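Local coordinates for protein pyruvate kinase (Pseudomonas aeruginosa, PDB 6QXL) that probably catalyses the last step of glycolysis, moving the phosphoryl group of phosphoenolpyruvate to ADP to give pyruvate and ATP, and binds glucose-6-phosphate at a regulatory site, at residues E223-V228 against G252-D257; D123-D128 against I160-G165; P401-S406 against E422-D427; I381-S386 against V456-G461; I8-G13 against A28-A33. All coordinates share one frame; numbering follows the deposited sequence.

Contact 1: E223-V228 against G252-D257; sequences ERAEAV and GVEIGD. With MG (magnesium ion), chain N.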
# COMPACT_ATOMS: atom_id res chain seq x y z
N GLU A 223 7.05 33.59 -1.58
CA GLU A 223 6.11 34.61 -2.00
C GLU A 223 6.13 34.96 -3.49
O GLU A 223 5.41 35.81 -3.90
CB GLU A 223 6.43 35.93 -1.26
CG GLU A 223 6.22 35.98 0.23
CD GLU A 223 6.58 37.31 0.88
OE1 GLU A 223 7.74 37.68 0.81
OE2 GLU A 223 5.72 37.97 1.51
N ARG A 224 6.97 34.35 -4.29
CA ARG A 224 7.09 34.73 -5.70
C ARG A 224 6.61 33.64 -6.60
O ARG A 224 6.89 32.48 -6.35
CB ARG A 224 8.53 35.09 -6.08
CG ARG A 224 8.91 36.45 -5.62
CD ARG A 224 8.63 37.62 -6.54
NE ARG A 224 9.48 38.72 -6.26
CZ ARG A 224 9.08 40.00 -6.12
NH1 ARG A 224 7.80 40.34 -6.26
NH2 ARG A 224 9.96 40.96 -5.84
N ALA A 225 5.91 33.99 -7.66
CA ALA A 225 5.49 33.00 -8.65
C ALA A 225 6.63 32.15 -9.17
O ALA A 225 6.48 30.94 -9.34
CB ALA A 225 4.75 33.67 -9.79
N GLU A 226 7.79 32.77 -9.34
CA GLU A 226 8.96 32.07 -9.90
C GLU A 226 9.47 31.01 -8.95
O GLU A 226 10.00 30.00 -9.39
CB GLU A 226 10.09 33.07 -10.22
CG GLU A 226 9.78 34.11 -11.30
CD GLU A 226 8.91 35.28 -10.86
OE1 GLU A 226 8.65 35.52 -9.65
OE2 GLU A 226 8.40 35.96 -11.74
N ALA A 227 9.30 31.22 -7.65
CA ALA A 227 9.75 30.26 -6.64
C ALA A 227 8.98 28.93 -6.65
O ALA A 227 9.51 27.93 -6.16
CB ALA A 227 9.67 30.89 -5.26
N VAL A 228 7.76 28.93 -7.19
CA VAL A 228 6.93 27.72 -7.22
C VAL A 228 6.58 27.31 -8.64
O VAL A 228 5.71 26.46 -8.84
CB VAL A 228 5.65 27.92 -6.38
CG1 VAL A 228 6.02 28.07 -4.92
CG2 VAL A 228 4.86 29.16 -6.85
N GLY A 252 -0.38 34.48 -2.59
CA GLY A 252 -1.73 34.43 -3.16
C GLY A 252 -1.94 35.50 -4.23
O GLY A 252 -2.59 35.25 -5.22
N VAL A 253 -1.39 36.68 -4.02
CA VAL A 253 -1.45 37.72 -5.03
C VAL A 253 -0.72 37.26 -6.30
O VAL A 253 -1.23 37.43 -7.41
CB VAL A 253 -0.86 39.03 -4.50
CG1 VAL A 253 -0.68 40.04 -5.62
CG2 VAL A 253 -1.74 39.63 -3.42
N GLU A 254 0.45 36.66 -6.13
CA GLU A 254 1.29 36.31 -7.28
C GLU A 254 0.73 35.10 -8.10
O GLU A 254 0.90 35.09 -9.27
CB GLU A 254 2.74 36.12 -6.83
CG GLU A 254 3.35 37.61 -6.96
CD GLU A 254 4.76 37.67 -7.12
OE1 GLU A 254 5.45 38.55 -6.61
OE2 GLU A 254 5.38 36.82 -7.81
N ILE A 255 0.19 34.11 -7.42
CA ILE A 255 -0.30 32.91 -8.13
C ILE A 255 -1.80 32.71 -8.09
O ILE A 255 -2.30 31.81 -8.74
CB ILE A 255 0.38 31.62 -7.62
CG1 ILE A 255 -0.04 31.29 -6.19
CG2 ILE A 255 1.88 31.76 -7.69
CD1 ILE A 255 0.50 29.97 -5.66
N GLY A 256 -2.51 33.54 -7.33
CA GLY A 256 -3.97 33.41 -7.16
C GLY A 256 -4.37 32.57 -5.97
O GLY A 256 -3.82 31.51 -5.73
N ASP A 257 -5.34 33.04 -5.20
CA ASP A 257 -5.73 32.33 -3.99
C ASP A 257 -6.23 30.89 -4.25
O ASP A 257 -6.04 30.02 -3.43
CB ASP A 257 -6.60 33.17 -3.06
CG ASP A 257 -7.90 33.64 -3.70
OD1 ASP A 257 -8.31 33.06 -4.74
OD2 ASP A 257 -8.53 34.61 -3.16
MG MG N . 4.81 38.88 2.48
O HOH W 1 3.28 40.88 3.07
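The carboxylate of Glu254 takes a bond from Arg224 on one oxygen and a bond from Ala225 on the other. Arg224 NH1 lies 3.0 Å from Glu254 OE1 in a salt bridge and meets it nearly along the C-O axis. The carboxylate sits at the edge of the guanidinium, with the two planes 30° apart. Arg224 is bent at chi2 (-89°), which turns CD toward Glu254; this carbon comes 3.3 Å from OE1. The backbone N of Ala225 reaches Glu254 OE2 at 2.9 Å, from above the carboxylate plane. OE1 also accepts from Asn161 ND2. Next to this polar group, toward the end of the helix, is an apolar patch. Ile255 CG2 touches Ala225 CB and Val228 CG2, each at 4.0 Å. Glu226 brings OE1 to within 4.0 Å of Glu254 OE2, but its salt-bridge partner is Arg197. Just before Arg224, Glu223 turns away from residues 252-257 and binds the magnesium ion through OE2; Asp250, one turn before Glu254 on helix 248-255, binds the same ion. The bonds to Glu254 hold the backbone just after Glu223 and so probably help to place this metal ligand. The contact joins the loop between strand 217-222 and helix 231-239 to the last turn of helix 248-255. Val228 and Ile255 both rest on Ile263 of helix 260-273, and Arg224 and Val253 touch Asn161 of strand 159-162.

Contact 2: D123-D128 against I160-G165; sequences DELLLD and INRRGG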
# COMPACT_ATOMS: atom_id res chain seq x y z
N ASP A 123 -2.85 44.64 -17.22
CA ASP A 123 -2.33 44.15 -15.93
C ASP A 123 -3.24 44.55 -14.77
O ASP A 123 -3.79 45.67 -14.79
CB ASP A 123 -0.92 44.66 -15.68
CG ASP A 123 0.13 44.04 -16.63
OD1 ASP A 123 -0.22 43.23 -17.51
OD2 ASP A 123 1.33 44.39 -16.56
N GLU A 124 -3.45 43.67 -13.81
CA GLU A 124 -4.19 43.99 -12.60
C GLU A 124 -3.21 44.24 -11.47
O GLU A 124 -2.31 43.44 -11.26
CB GLU A 124 -5.20 42.88 -12.22
CG GLU A 124 -6.21 42.61 -13.32
CD GLU A 124 -7.45 41.84 -12.98
OE1 GLU A 124 -8.11 41.39 -13.93
OE2 GLU A 124 -7.78 41.64 -11.79
N LEU A 125 -3.39 45.35 -10.76
CA LEU A 125 -2.53 45.72 -9.64
C LEU A 125 -3.32 45.59 -8.35
O LEU A 125 -4.48 45.98 -8.29
CB LEU A 125 -2.04 47.15 -9.80
CG LEU A 125 -1.23 47.45 -11.06
CD1 LEU A 125 -1.09 49.01 -11.18
CD2 LEU A 125 0.08 46.64 -11.07
N LEU A 126 -2.68 45.04 -7.33
CA LEU A 126 -3.30 44.80 -6.04
C LEU A 126 -2.57 45.61 -4.98
O LEU A 126 -1.35 45.54 -4.86
CB LEU A 126 -3.26 43.32 -5.72
CG LEU A 126 -4.30 42.46 -6.47
CD1 LEU A 126 -3.93 42.06 -7.87
CD2 LEU A 126 -4.66 41.20 -5.78
N LEU A 127 -3.33 46.40 -4.24
CA LEU A 127 -2.79 47.28 -3.22
C LEU A 127 -3.32 46.88 -1.85
O LEU A 127 -4.45 46.38 -1.75
CB LEU A 127 -3.16 48.73 -3.49
CG LEU A 127 -2.50 49.34 -4.73
CD1 LEU A 127 -3.46 49.32 -5.88
CD2 LEU A 127 -1.92 50.75 -4.43
N ASP A 128 -2.50 47.11 -0.82
CA ASP A 128 -2.87 46.79 0.55
C ASP A 128 -3.28 45.31 0.68
O ASP A 128 -4.39 44.98 1.11
CB ASP A 128 -4.00 47.70 1.07
CG ASP A 128 -4.14 47.66 2.59
OD1 ASP A 128 -3.37 46.92 3.26
OD2 ASP A 128 -5.01 48.35 3.11
N ILE A 160 2.02 47.56 -3.15
CA ILE A 160 1.42 47.28 -4.45
C ILE A 160 2.16 46.10 -5.08
O ILE A 160 3.37 45.97 -4.96
CB ILE A 160 1.45 48.55 -5.36
CG1 ILE A 160 0.79 48.28 -6.70
CG2 ILE A 160 2.85 49.03 -5.58
CD1 ILE A 160 0.53 49.53 -7.50
N ASN A 161 1.42 45.24 -5.75
CA ASN A 161 2.00 44.17 -6.55
C ASN A 161 1.14 43.91 -7.76
O ASN A 161 0.02 44.35 -7.83
CB ASN A 161 2.22 42.88 -5.75
CG ASN A 161 3.32 41.97 -6.36
OD1 ASN A 161 3.78 42.13 -7.49
ND2 ASN A 161 3.77 41.02 -5.55
N ARG A 162 1.66 43.19 -8.73
CA ARG A 162 0.97 42.77 -9.89
C ARG A 162 0.47 41.33 -9.76
O ARG A 162 1.23 40.43 -9.42
CB ARG A 162 1.87 42.91 -11.08
CG ARG A 162 1.14 42.71 -12.42
CD ARG A 162 1.81 43.00 -13.64
NE ARG A 162 2.95 42.14 -13.84
CZ ARG A 162 3.74 42.17 -14.86
NH1 ARG A 162 3.47 42.95 -15.96
NH2 ARG A 162 4.87 41.43 -14.85
N ARG A 163 -0.81 41.14 -10.15
CA ARG A 163 -1.37 39.82 -10.21
C ARG A 163 -0.54 39.04 -11.27
O ARG A 163 -0.41 39.44 -12.39
CB ARG A 163 -2.82 39.87 -10.64
CG ARG A 163 -3.55 38.54 -10.72
CD ARG A 163 -5.03 38.83 -10.72
NE ARG A 163 -5.54 38.74 -9.35
CZ ARG A 163 -6.62 39.40 -8.86
NH1 ARG A 163 -7.40 40.09 -9.65
NH2 ARG A 163 -6.94 39.24 -7.60
N GLY A 164 0.00 37.91 -10.86
CA GLY A 164 0.84 37.11 -11.66
C GLY A 164 2.31 37.25 -11.35
O GLY A 164 3.09 36.49 -11.91
N GLY A 165 2.70 38.31 -10.61
CA GLY A 165 4.07 38.59 -10.34
C GLY A 165 4.84 39.11 -11.53
O GLY A 165 4.30 39.87 -12.32
O HOH W 2 -1.95 40.92 -14.39
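Leu126 and Asn161 form the hydrogen-bonded pair of two antiparallel strands, 124-127 and 159-162, in the mixed sheet inserted between barrel strands 64-68 and 190-193. This is the B domain of pyruvate kinases. Leu126 N gives a nearly straight bond to Asn161 O (2.8 Å), and Asn161 N returns one to Leu126 O. A third bond, Arg163 N to Glu124 O, continues the pairing past the strand end. Ile160 packs beside Leu125 and Leu127 of the neighbouring strand, on one face of the sheet. Its CD1 meets Leu125 CD1 at 4.1 Å, while its CG1 lies alongside Leu127 CG at 4.0 Å. Phe94 of strand 91-95 touches all three.

Two salt bridges close the other end. Arg162 NH1 reaches Asp123 OD2 at 2.6 Å, in the guanidinium plane but 45° above the carboxylate plane. The other edge of this guanidinium is used too: NE and NH2 both donate to Gly165 O, which fixes the group's rotation. Asp123 OD2 has a second donor in Gly120 N. Arg163 runs beside Glu124, and its NH1 lies 2.7 Å from Glu124 OE2, a weak bond with a bent N-H angle of 123°. Leu126 CD1 sits 3.9 Å above the centre of the Arg163 guanidinium, so an apolar group covers one of its faces. A water links Glu124 N to Arg163 O. Arg162 to Gly165 form a type II turn, with Gly164 at positive phi. The arrangement is that of an antiparallel strand pair leading into a tight turn, here where the B domain returns to the barrel.

Contact 3: P401-S406 against E422-D427; sequences PIYAYS and ETIPFD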
# COMPACT_ATOMS: atom_id res chain seq x y z
N PRO A 401 7.75 12.95 22.74
CA PRO A 401 8.51 14.18 23.00
C PRO A 401 9.98 14.07 22.69
O PRO A 401 10.63 13.11 23.12
CB PRO A 401 8.31 14.40 24.50
CG PRO A 401 7.09 13.63 24.86
CD PRO A 401 7.02 12.48 23.93
N ILE A 402 10.49 15.02 21.92
CA ILE A 402 11.90 15.11 21.60
C ILE A 402 12.53 16.23 22.43
O ILE A 402 12.15 17.39 22.31
CB ILE A 402 12.08 15.42 20.11
CG1 ILE A 402 11.42 14.32 19.27
CG2 ILE A 402 13.57 15.58 19.77
CD1 ILE A 402 11.36 14.61 17.79
N TYR A 403 13.49 15.88 23.28
CA TYR A 403 14.19 16.86 24.12
C TYR A 403 15.58 17.14 23.60
O TYR A 403 16.39 16.23 23.52
CB TYR A 403 14.23 16.36 25.54
CG TYR A 403 12.86 16.28 26.14
CD1 TYR A 403 12.24 17.41 26.65
CD2 TYR A 403 12.18 15.08 26.20
CE1 TYR A 403 10.97 17.34 27.21
CE2 TYR A 403 10.91 15.01 26.78
CZ TYR A 403 10.33 16.15 27.27
OH TYR A 403 9.09 16.07 27.82
N ALA A 404 15.83 18.39 23.22
CA ALA A 404 17.16 18.82 22.78
C ALA A 404 17.96 19.30 24.00
O ALA A 404 17.68 20.37 24.56
CB ALA A 404 17.03 19.93 21.75
N TYR A 405 18.92 18.46 24.42
CA TYR A 405 19.85 18.77 25.50
C TYR A 405 21.05 19.49 24.90
O TYR A 405 21.80 18.92 24.09
CB TYR A 405 20.30 17.49 26.20
CG TYR A 405 19.28 16.87 27.14
CD1 TYR A 405 18.01 16.52 26.72
CD2 TYR A 405 19.61 16.59 28.44
CE1 TYR A 405 17.10 15.93 27.59
CE2 TYR A 405 18.69 16.02 29.33
CZ TYR A 405 17.45 15.68 28.89
OH TYR A 405 16.54 15.10 29.75
N SER A 406 21.24 20.75 25.29
CA SER A 406 22.36 21.51 24.78
C SER A 406 22.85 22.49 25.84
O SER A 406 22.07 22.96 26.67
CB SER A 406 21.98 22.24 23.51
OG SER A 406 23.12 22.68 22.81
N GLU A 422 11.47 20.15 22.70
CA GLU A 422 11.61 21.02 23.86
C GLU A 422 13.08 21.14 24.23
O GLU A 422 13.85 20.19 24.08
CB GLU A 422 10.80 20.50 25.04
CG GLU A 422 9.28 20.58 24.88
CD GLU A 422 8.45 19.68 25.80
OE1 GLU A 422 8.55 19.93 27.02
OE2 GLU A 422 7.68 18.81 25.31
N THR A 423 13.48 22.30 24.72
CA THR A 423 14.86 22.50 25.15
C THR A 423 15.03 22.10 26.61
O THR A 423 14.20 22.43 27.47
CB THR A 423 15.25 23.96 25.06
OG1 THR A 423 15.05 24.42 23.73
CG2 THR A 423 16.69 24.12 25.37
N ILE A 424 16.12 21.38 26.87
CA ILE A 424 16.58 21.11 28.22
C ILE A 424 18.04 21.57 28.31
O ILE A 424 18.91 20.92 27.74
CB ILE A 424 16.52 19.62 28.58
CG1 ILE A 424 15.08 19.07 28.47
CG2 ILE A 424 17.08 19.40 29.96
CD1 ILE A 424 14.15 19.44 29.58
N PRO A 425 18.32 22.67 29.04
CA PRO A 425 19.72 23.11 29.13
C PRO A 425 20.54 22.08 29.93
O PRO A 425 20.05 21.55 30.96
CB PRO A 425 19.64 24.44 29.87
CG PRO A 425 18.20 24.80 29.90
CD PRO A 425 17.44 23.50 29.87
N PHE A 426 21.72 21.76 29.40
CA PHE A 426 22.48 20.62 29.87
C PHE A 426 23.87 20.65 29.26
O PHE A 426 24.02 20.95 28.06
CB PHE A 426 21.76 19.33 29.49
CG PHE A 426 22.33 18.08 30.09
CD1 PHE A 426 23.25 17.35 29.37
CD2 PHE A 426 21.85 17.57 31.32
CE1 PHE A 426 23.77 16.16 29.88
CE2 PHE A 426 22.33 16.38 31.81
CZ PHE A 426 23.27 15.66 31.10
N ASP A 427 24.87 20.40 30.11
CA ASP A 427 26.27 20.39 29.69
C ASP A 427 26.92 19.07 30.05
O ASP A 427 27.43 18.92 31.16
CB ASP A 427 27.07 21.55 30.30
CG ASP A 427 28.43 21.73 29.63
OD1 ASP A 427 28.78 20.92 28.72
OD2 ASP A 427 29.15 22.69 29.99
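Glu422, Tyr405 and Ile424 bury the most surface where strand 402-406 runs parallel to strand 421-425. With helix 409-414 the two strands make a beta-alpha-beta unit of the C-terminal alpha/beta domain. Strand 421-425 is the outermost on this side of the sheet within the chain.

Glu422 starts the pairing. Its N donates to Ile402 O at 2.9 Å, and its O accepts from Ala404 N. Its side chain lies beside that of Tyr403, pointing the same way. OE1 comes 3.5 Å from Tyr403 CE1, with the ring and carboxylate planes 62° apart.

Ile424 sits between two tyrosines on the same face. Its CG1 touches Tyr403 CD1 at 3.8 Å. Its CB lies over the centre of the Tyr405 ring, 3.9 Å from the centroid, in a CH-pi contact. Chi1 of -60° puts CG1 beside the backbone N; the other branch, CG2, is anti to that N and meets Tyr405 CE2. Ile424 N also gives a straight bond to Ala404 O (3.0 Å).

Tyr405 is thus covered on one face by Ile424. Its hydroxyl is bonded to Ala440 O, and its side chain also touches Glu443 and Leu444 of helix 436-446. On the opposite face of the sheet Ser406 OG bonds Thr384 O.

Past the strand end, Phe426 N donates to Ser406 O. Tyr405 and Phe426 form a T-shaped pair, the planes 71° apart: the edge of Tyr405 points at the face of Phe426, and CD2 stands 3.5 Å above that ring, offset toward its rim.

Contact 4: I381-S386 against V456-G461; sequences ICLTES and VILTKG. With G6P (6-O-phosphono-alpha-D-glucopyranose), chain M.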
# COMPACT_ATOMS: atom_id res chain seq x y z
N ILE A 381 15.93 11.68 24.60
CA ILE A 381 16.97 12.56 25.12
C ILE A 381 18.01 12.66 24.02
O ILE A 381 18.78 11.74 23.79
CB ILE A 381 17.56 11.99 26.41
CG1 ILE A 381 16.49 12.01 27.50
CG2 ILE A 381 18.78 12.79 26.88
CD1 ILE A 381 16.93 11.35 28.80
N CYS A 382 18.03 13.80 23.35
CA CYS A 382 18.95 14.00 22.25
C CYS A 382 20.01 15.01 22.69
O CYS A 382 19.75 16.21 22.74
CB CYS A 382 18.20 14.47 21.02
SG CYS A 382 19.30 14.76 19.64
N LEU A 383 21.21 14.52 23.00
CA LEU A 383 22.32 15.39 23.33
C LEU A 383 22.82 15.98 22.04
O LEU A 383 23.28 15.26 21.17
CB LEU A 383 23.44 14.64 24.03
CG LEU A 383 23.10 13.79 25.24
CD1 LEU A 383 24.42 13.41 25.93
CD2 LEU A 383 22.15 14.46 26.21
N THR A 384 22.73 17.30 21.91
CA THR A 384 23.06 17.96 20.67
C THR A 384 23.82 19.25 20.92
O THR A 384 23.55 19.97 21.87
CB THR A 384 21.79 18.23 19.82
OG1 THR A 384 22.15 18.92 18.60
CG2 THR A 384 20.75 19.03 20.61
N GLU A 385 24.72 19.55 20.00
CA GLU A 385 25.55 20.73 20.05
C GLU A 385 24.84 21.88 19.33
O GLU A 385 24.65 22.94 19.92
CB GLU A 385 26.93 20.44 19.45
CG GLU A 385 28.10 21.26 19.96
CD GLU A 385 28.47 21.00 21.46
OE1 GLU A 385 27.82 20.22 22.18
OE2 GLU A 385 29.42 21.63 21.96
N SER A 386 24.44 21.65 18.09
CA SER A 386 23.86 22.68 17.24
C SER A 386 22.37 22.54 16.97
O SER A 386 21.79 23.39 16.31
CB SER A 386 24.60 22.72 15.90
OG SER A 386 24.18 21.65 15.06
N VAL A 456 13.27 5.19 27.79
CA VAL A 456 13.71 6.43 27.17
C VAL A 456 14.78 6.10 26.13
O VAL A 456 15.48 5.11 26.26
CB VAL A 456 14.23 7.39 28.29
CG1 VAL A 456 15.59 8.05 28.05
CG2 VAL A 456 13.18 8.43 28.50
N ILE A 457 14.92 6.97 25.15
CA ILE A 457 15.98 6.83 24.16
C ILE A 457 16.98 7.94 24.40
O ILE A 457 16.59 9.09 24.58
CB ILE A 457 15.47 6.92 22.71
CG1 ILE A 457 14.66 5.67 22.38
CG2 ILE A 457 16.62 7.09 21.73
CD1 ILE A 457 14.08 5.66 20.99
N LEU A 458 18.27 7.61 24.41
CA LEU A 458 19.30 8.61 24.48
C LEU A 458 20.15 8.50 23.25
O LEU A 458 20.55 7.40 22.87
CB LEU A 458 20.14 8.42 25.75
CG LEU A 458 21.08 9.58 26.08
CD1 LEU A 458 21.27 9.67 27.57
CD2 LEU A 458 22.44 9.48 25.40
N THR A 459 20.45 9.63 22.63
CA THR A 459 21.37 9.67 21.50
C THR A 459 22.51 10.60 21.79
O THR A 459 22.33 11.63 22.46
CB THR A 459 20.69 10.13 20.17
OG1 THR A 459 20.29 11.51 20.26
CG2 THR A 459 19.45 9.25 19.87
N LYS A 460 23.68 10.26 21.29
CA LYS A 460 24.88 11.06 21.49
C LYS A 460 25.95 10.61 20.52
O LYS A 460 25.74 9.68 19.73
CB LYS A 460 25.37 10.92 22.92
CG LYS A 460 25.88 9.55 23.27
CD LYS A 460 26.48 9.49 24.68
CE LYS A 460 27.19 8.14 24.78
NZ LYS A 460 27.60 7.79 26.15
N GLY A 461 27.10 11.25 20.62
CA GLY A 461 28.30 10.84 19.90
C GLY A 461 29.38 10.43 20.88
O GLY A 461 29.10 10.21 22.08
C1 G6P M . 26.34 15.16 21.09
C2 G6P M . 27.74 15.50 21.56
C3 G6P M . 28.61 15.06 20.38
C4 G6P M . 27.96 15.20 19.02
C5 G6P M . 27.02 16.38 19.16
C6 G6P M . 26.48 16.79 17.80
O1 G6P M . 25.59 15.19 22.30
O2 G6P M . 27.90 16.88 21.95
O3 G6P M . 28.71 13.68 20.64
O4 G6P M . 28.95 15.30 17.96
O5 G6P M . 25.95 16.08 20.06
O6 G6P M . 25.19 17.37 17.82
P G6P M . 24.55 18.01 16.44
O1P G6P M . 24.90 19.47 16.43
O2P G6P M . 23.18 17.61 16.95
O3P G6P M . 25.13 17.47 15.12
O HOH W 3 22.44 13.23 19.57
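Ile381 packs against Val456 and Leu458 where strand 377-383 runs parallel to strand 455-461. Its CB lies 3.6 Å from Ile457 O. CG2 touches Leu458 CG at 4.0 Å, while CG1 stays beside the backbone N (chi1 -66°) and meets Val456 CG1. The chain is extended at chi2, and CD1 closes on Val456 CG1 at 3.6 Å. Ala440, Val441 and Leu444 of helix 436-446 also pack on this side chain.

The backbone of Ile381 works both ways: N donates to Ile457 O (2.7 Å) and O accepts from Thr459 N. Leu383 N continues the pairing to Thr459 O. A water joins Leu383 O to Thr459 OG1.

Beyond Leu383 the chain leaves the strand and grips glucose-6-phosphate. Ser386 N (2.8 Å) and Ser386 OG (2.7 Å) both donate to phosphate oxygen O1P, and Glu385 N gives a straight bond to the ester oxygen O6 at 3.1 Å. The Thr384 OG1 bond to O2P is modelled too short to be relied on. The chemistry is consistent with phosphate recognition by backbone N-H and hydroxyl donors just past a strand that is held by backbone bonds and apolar packing.

Contact 5: I8-G13 against A28-A33; sequences IVATLG and AGIDVA
Val9 and Val32 are paired neighbours on the first two strands of the TIM barrel, 7-11 and 32-36, which run parallel. Backbone bonds hold the pair. Ala10 N donates to Val32 O at 2.8 Å in a nearly straight bond. Ile8 O accepts twice, from Asp31 N (3.0 Å) and from Val32 N (3.1 Å), so one carbonyl holds the entry to the second strand.

One bond comes from a side chain. Asp31 CG stands beside its own backbone N (chi1 -51°), and OD2 takes Ile8 N at 2.9 Å through its anti lone pair. The same carboxylate forms salt bridges to Arg4 through OD2 and to Arg61 through OD1. These two arginines probably balance its charge in a buried place.

Apolar contacts fall on both faces of the sheet. On one, the valine side chains lie side by side, Val9 CG2 to Val32 CB at 3.9 Å. On the other, Ala10 CB meets Ile30 CG2 at 3.7 Å, and Leu12 CD1 reaches Ala33 CB at 4.0 Å.

Helix 19-28 makes the crossover between the strands and ends in a Schellman motif at Gly29. Its Leu25 touches both Leu12 and Ile30. Helix 325-340 packs on Ile8 and Ile30. Strand 7-11 bonds to strand 312-315 on its other edge, closing the barrel, and strand 64-68 follows beside Val32 and Ala33.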
# COMPACT_ATOMS: atom_id res chain seq x y z
N ILE A 8 4.28 28.19 17.68
CA ILE A 8 3.55 29.42 17.38
C ILE A 8 4.51 30.58 17.21
O ILE A 8 5.27 30.90 18.12
CB ILE A 8 2.55 29.75 18.49
CG1 ILE A 8 1.44 28.67 18.52
CG2 ILE A 8 1.95 31.13 18.25
CD1 ILE A 8 0.45 28.78 19.68
N VAL A 9 4.47 31.22 16.05
CA VAL A 9 5.21 32.44 15.79
C VAL A 9 4.27 33.63 15.92
O VAL A 9 3.23 33.67 15.25
CB VAL A 9 5.78 32.44 14.38
CG1 VAL A 9 6.61 33.70 14.14
CG2 VAL A 9 6.61 31.19 14.15
N ALA A 10 4.63 34.58 16.77
CA ALA A 10 3.79 35.77 17.03
C ALA A 10 4.57 37.00 16.61
O ALA A 10 5.67 37.24 17.10
CB ALA A 10 3.41 35.85 18.48
N THR A 11 3.99 37.78 15.70
CA THR A 11 4.60 39.03 15.30
C THR A 11 4.33 40.09 16.36
O THR A 11 3.22 40.19 16.86
CB THR A 11 4.04 39.51 13.95
OG1 THR A 11 4.37 38.56 12.93
CG2 THR A 11 4.68 40.81 13.58
N LEU A 12 5.36 40.86 16.68
CA LEU A 12 5.22 41.96 17.64
C LEU A 12 4.92 43.28 16.95
O LEU A 12 5.28 43.49 15.79
CB LEU A 12 6.46 42.11 18.50
CG LEU A 12 6.87 40.81 19.21
CD1 LEU A 12 8.11 41.09 20.04
CD2 LEU A 12 5.72 40.22 20.04
N GLY A 13 4.27 44.16 17.69
CA GLY A 13 3.92 45.48 17.20
C GLY A 13 3.27 46.34 18.28
O GLY A 13 3.32 46.00 19.46
N ALA A 28 1.17 32.61 27.50
CA ALA A 28 0.17 31.96 26.66
C ALA A 28 0.79 30.90 25.74
O ALA A 28 0.07 30.07 25.18
CB ALA A 28 -0.60 32.98 25.85
N GLY A 29 2.11 30.96 25.57
CA GLY A 29 2.85 29.91 24.92
C GLY A 29 3.57 30.25 23.64
O GLY A 29 3.92 29.34 22.89
N ILE A 30 3.84 31.51 23.34
CA ILE A 30 4.54 31.77 22.08
C ILE A 30 5.90 31.08 22.08
O ILE A 30 6.57 31.02 23.09
CB ILE A 30 4.68 33.27 21.76
CG1 ILE A 30 5.57 34.01 22.74
CG2 ILE A 30 3.32 33.94 21.68
CD1 ILE A 30 6.24 35.21 22.07
N ASP A 31 6.29 30.55 20.94
CA ASP A 31 7.59 29.91 20.81
C ASP A 31 8.58 30.77 20.02
O ASP A 31 9.79 30.58 20.14
CB ASP A 31 7.42 28.52 20.16
CG ASP A 31 6.34 27.67 20.87
OD1 ASP A 31 6.59 27.11 21.99
OD2 ASP A 31 5.21 27.56 20.31
N VAL A 32 8.09 31.70 19.20
CA VAL A 32 8.96 32.57 18.40
C VAL A 32 8.31 33.95 18.29
O VAL A 32 7.12 34.06 18.01
CB VAL A 32 9.17 32.04 16.98
CG1 VAL A 32 10.07 32.95 16.16
CG2 VAL A 32 9.76 30.65 17.04
N ALA A 33 9.11 35.00 18.51
CA ALA A 33 8.66 36.35 18.32
C ALA A 33 9.26 36.86 17.02
O ALA A 33 10.48 36.78 16.82
CB ALA A 33 9.10 37.23 19.48

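In the fold
From the N terminus, contact 5 comes first and closes the short loop of the first beta-alpha-beta unit of the barrel. Contact 2 then closes a loop made mostly of strands within the inserted B domain. Contact 1 follows and joins the loop after strand 217-222 to the helix after strand 243-247, the next strand of the barrel. Contacts 1 and 2 touch, through Glu254 and Asn161, so they tie the B domain to the metal side of the barrel. Contact 4 closes the long loop of the C-terminal domain, and contact 3 is nested inside it. Their strands 377-383 and 402-406 are neighbours in one sheet. Contacts 5, 2 and 1 lie in series; none cross.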